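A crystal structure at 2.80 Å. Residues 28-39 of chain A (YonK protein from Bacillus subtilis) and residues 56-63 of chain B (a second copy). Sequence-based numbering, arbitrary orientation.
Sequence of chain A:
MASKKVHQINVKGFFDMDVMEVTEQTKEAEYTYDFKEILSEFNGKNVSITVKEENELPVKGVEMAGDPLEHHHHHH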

# COMPACT_ATOMS: atom_id res chain seq x y z
N GLU A 28 22.14 -1.54 -18.24
CA GLU A 28 23.30 -0.81 -18.74
C GLU A 28 24.57 -1.39 -18.14
O GLU A 28 25.35 -2.08 -18.83
CB GLU A 28 23.18 0.67 -18.36
CG GLU A 28 21.89 1.03 -17.60
CD GLU A 28 21.77 2.53 -17.30
OE1 GLU A 28 21.97 3.33 -18.24
OE2 GLU A 28 21.47 2.89 -16.13
N ALA A 29 24.77 -1.12 -16.86
CA ALA A 29 25.96 -1.59 -16.16
C ALA A 29 25.70 -2.66 -15.11
O ALA A 29 24.60 -3.21 -15.00
CB ALA A 29 26.66 -0.40 -15.52
N GLU A 30 26.75 -2.95 -14.35
CA GLU A 30 26.73 -3.91 -13.25
C GLU A 30 27.33 -3.20 -12.04
O GLU A 30 28.54 -3.20 -11.84
CB GLU A 30 27.56 -5.14 -13.59
CG GLU A 30 27.36 -6.29 -12.62
CD GLU A 30 28.53 -7.26 -12.56
OE1 GLU A 30 29.59 -6.88 -11.99
OE2 GLU A 30 28.40 -8.38 -13.09
N TYR A 31 26.45 -2.59 -11.24
CA TYR A 31 26.82 -1.85 -10.03
C TYR A 31 27.08 -2.75 -8.83
O TYR A 31 26.45 -3.77 -8.66
CB TYR A 31 25.71 -0.86 -9.69
CG TYR A 31 25.40 0.09 -10.82
CD1 TYR A 31 26.15 1.24 -11.04
CD2 TYR A 31 24.38 -0.21 -11.72
CE1 TYR A 31 25.91 2.07 -12.15
CE2 TYR A 31 24.13 0.61 -12.82
CZ TYR A 31 24.89 1.75 -13.03
OH TYR A 31 24.61 2.54 -14.12
N THR A 32 28.03 -2.36 -7.99
CA THR A 32 28.37 -3.14 -6.81
C THR A 32 28.39 -2.23 -5.61
O THR A 32 29.09 -1.23 -5.60
CB THR A 32 29.74 -3.77 -6.95
OG1 THR A 32 29.69 -4.77 -7.97
CG2 THR A 32 30.18 -4.38 -5.64
N TYR A 33 27.60 -2.58 -4.61
CA TYR A 33 27.50 -1.78 -3.41
C TYR A 33 28.07 -2.63 -2.29
O TYR A 33 27.92 -3.85 -2.30
CB TYR A 33 26.02 -1.45 -3.12
CG TYR A 33 25.24 -0.87 -4.29
CD1 TYR A 33 25.32 0.48 -4.62
CD2 TYR A 33 24.45 -1.69 -5.09
CE1 TYR A 33 24.64 1.00 -5.71
CE2 TYR A 33 23.77 -1.18 -6.17
CZ TYR A 33 23.86 0.16 -6.48
OH TYR A 33 23.10 0.67 -7.52
N ASP A 34 28.73 -2.02 -1.32
CA ASP A 34 29.24 -2.84 -0.24
C ASP A 34 28.30 -2.67 0.93
O ASP A 34 28.20 -1.60 1.54
CB ASP A 34 30.67 -2.48 0.15
CG ASP A 34 30.78 -1.12 0.76
OD1 ASP A 34 31.20 -1.06 1.93
OD2 ASP A 34 30.45 -0.12 0.06
N PHE A 35 27.61 -3.77 1.20
CA PHE A 35 26.63 -3.86 2.25
C PHE A 35 27.21 -3.50 3.61
O PHE A 35 26.49 -2.99 4.48
CB PHE A 35 26.06 -5.27 2.25
CG PHE A 35 24.76 -5.38 2.92
CD1 PHE A 35 23.77 -4.43 2.68
CD2 PHE A 35 24.49 -6.43 3.78
CE1 PHE A 35 22.55 -4.53 3.29
CE2 PHE A 35 23.26 -6.54 4.40
CZ PHE A 35 22.29 -5.58 4.15
N LYS A 36 28.51 -3.74 3.77
CA LYS A 36 29.22 -3.43 5.01
C LYS A 36 29.14 -1.92 5.31
O LYS A 36 28.68 -1.50 6.37
CB LYS A 36 30.69 -3.89 4.89
CG LYS A 36 31.44 -4.02 6.23
CD LYS A 36 32.93 -4.45 6.01
CE LYS A 36 33.59 -5.14 7.26
NZ LYS A 36 33.57 -4.34 8.54
N GLU A 37 29.60 -1.11 4.37
CA GLU A 37 29.57 0.34 4.55
C GLU A 37 28.14 0.81 4.78
O GLU A 37 27.88 1.59 5.69
CB GLU A 37 30.13 1.05 3.33
CG GLU A 37 31.01 2.21 3.68
CD GLU A 37 32.06 1.84 4.72
OE1 GLU A 37 31.89 2.23 5.90
OE2 GLU A 37 33.05 1.13 4.36
N ILE A 38 27.23 0.35 3.93
CA ILE A 38 25.82 0.71 4.06
C ILE A 38 25.28 0.36 5.47
O ILE A 38 24.73 1.21 6.19
CB ILE A 38 24.96 -0.04 3.01
CG1 ILE A 38 25.32 0.44 1.59
CG2 ILE A 38 23.48 0.16 3.30
CD1 ILE A 38 24.72 -0.38 0.51
N LEU A 39 25.48 -0.90 5.85
CA LEU A 39 25.03 -1.39 7.14
C LEU A 39 25.59 -0.60 8.29
O LEU A 39 24.91 -0.38 9.26
CB LEU A 39 25.42 -2.85 7.29
CG LEU A 39 24.33 -3.86 7.65
CD1 LEU A 39 23.12 -3.65 6.75
CD2 LEU A 39 24.90 -5.25 7.49
N GLU B 56 20.83 8.48 -4.96
CA GLU B 56 21.40 7.23 -5.42
C GLU B 56 22.35 6.71 -4.37
O GLU B 56 22.77 7.46 -3.49
CB GLU B 56 22.16 7.45 -6.72
CG GLU B 56 21.32 7.79 -7.92
CD GLU B 56 20.60 6.58 -8.46
OE1 GLU B 56 20.08 6.66 -9.60
OE2 GLU B 56 20.56 5.54 -7.75
N LEU B 57 22.68 5.42 -4.46
CA LEU B 57 23.60 4.81 -3.50
C LEU B 57 25.01 4.87 -3.99
O LEU B 57 25.31 4.51 -5.14
CB LEU B 57 23.27 3.33 -3.24
CG LEU B 57 22.13 2.94 -2.33
CD1 LEU B 57 22.19 1.44 -2.11
CD2 LEU B 57 22.26 3.67 -1.00
N PRO B 58 25.91 5.30 -3.11
CA PRO B 58 27.33 5.39 -3.48
C PRO B 58 27.81 4.01 -3.88
O PRO B 58 27.73 3.08 -3.10
CB PRO B 58 27.99 5.90 -2.21
CG PRO B 58 27.11 5.38 -1.13
CD PRO B 58 25.72 5.66 -1.69
N VAL B 59 28.29 3.88 -5.11
CA VAL B 59 28.80 2.60 -5.62
C VAL B 59 30.24 2.40 -5.21
O VAL B 59 30.83 3.23 -4.53
CB VAL B 59 28.74 2.55 -7.14
CG1 VAL B 59 27.33 2.27 -7.58
CG2 VAL B 59 29.19 3.87 -7.71
N LYS B 60 30.80 1.29 -5.62
CA LYS B 60 32.18 1.00 -5.31
C LYS B 60 32.75 0.20 -6.46
O LYS B 60 33.95 -0.08 -6.50
CB LYS B 60 32.29 0.19 -4.04
CG LYS B 60 32.03 -1.27 -4.28
CD LYS B 60 32.39 -2.09 -3.07
CE LYS B 60 33.87 -2.14 -2.82
NZ LYS B 60 34.14 -3.00 -1.65
N GLY B 61 31.87 -0.23 -7.35
CA GLY B 61 32.29 -1.01 -8.49
C GLY B 61 31.27 -0.89 -9.60
O GLY B 61 30.05 -1.00 -9.37
N VAL B 62 31.76 -0.62 -10.80
CA VAL B 62 30.88 -0.52 -11.95
C VAL B 62 31.52 -1.40 -13.01
O VAL B 62 32.70 -1.65 -12.95
CB VAL B 62 30.76 0.93 -12.41
CG1 VAL B 62 29.58 1.05 -13.35
CG2 VAL B 62 30.57 1.85 -11.21
N GLU B 63 30.73 -1.92 -13.94
CA GLU B 63 31.29 -2.78 -14.97
C GLU B 63 30.43 -2.81 -16.20
O GLU B 63 29.76 -3.79 -16.43
CB GLU B 63 31.43 -4.23 -14.50
CG GLU B 63 32.35 -4.44 -13.32
CD GLU B 63 33.83 -4.48 -13.68
OE1 GLU B 63 34.66 -4.43 -12.74
OE2 GLU B 63 34.17 -4.57 -14.89
O HOH W 1 22.60 3.97 -6.68
O HOH W 2 27.99 0.42 -1.24

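Extended segments of two protein copies often associate in a simple way: a short run of backbone bonds accompanies an antiparallel alignment, and side chains pack around it. The contact between these copies of YonK, which buries 643 Å² over the two stretches, is an example. The segments run antiparallel, and Thr32(A) lies at the centre of the register. Its N donates to Gly61(B) O at 2.8 Å, while its O receives two weak bonds, from Lys60(B) N at 3.0 Å and from Gly61(B) N at 3.4 Å. Gly61(B) O also lies 3.4 Å from Tyr31(A) CA, a CA-H...O contact that adds to the backbone pairing. The absence of a side chain at Gly61(B) matters here, since a CB placed ideally on it would sit only 3.3 Å from Thr32(A) CB.

Tyr33(A) and Lys60(B) each have 70 Å² covered, the largest shares in the contact. The CA-to-CB bond of Tyr33(A) points away, yet the ring returns to the partner: Leu57(B) CD1 lies over one face, and CE1 approaches Val59(B) CG1 at 3.5 Å and Leu57(B) CB at 3.7 Å. This is apolar packing, extended by Ile38(A) CD1, 4.1 Å from Leu57(B) CD1. Val59(B) CG1 also touches Tyr31(A) CD1 at 3.8 Å, so one methyl serves two tyrosines.

Lys60(B) contributes through its aliphatic stem. Its CG lies 3.9 Å from Thr32(A) CG2 and its CD 3.7 Å from Asp34(A) CB, while the NZ is hydrogen-bonded elsewhere in the structure. Asp34(A) occupies the N-cap position of the following helix, and its N donates at 2.6 Å to the O of water 2. That water O lies 3.3 Å from Pro58(B) O, within donating reach, although the acceptors around it outnumber its protons, so the water touches both stretches.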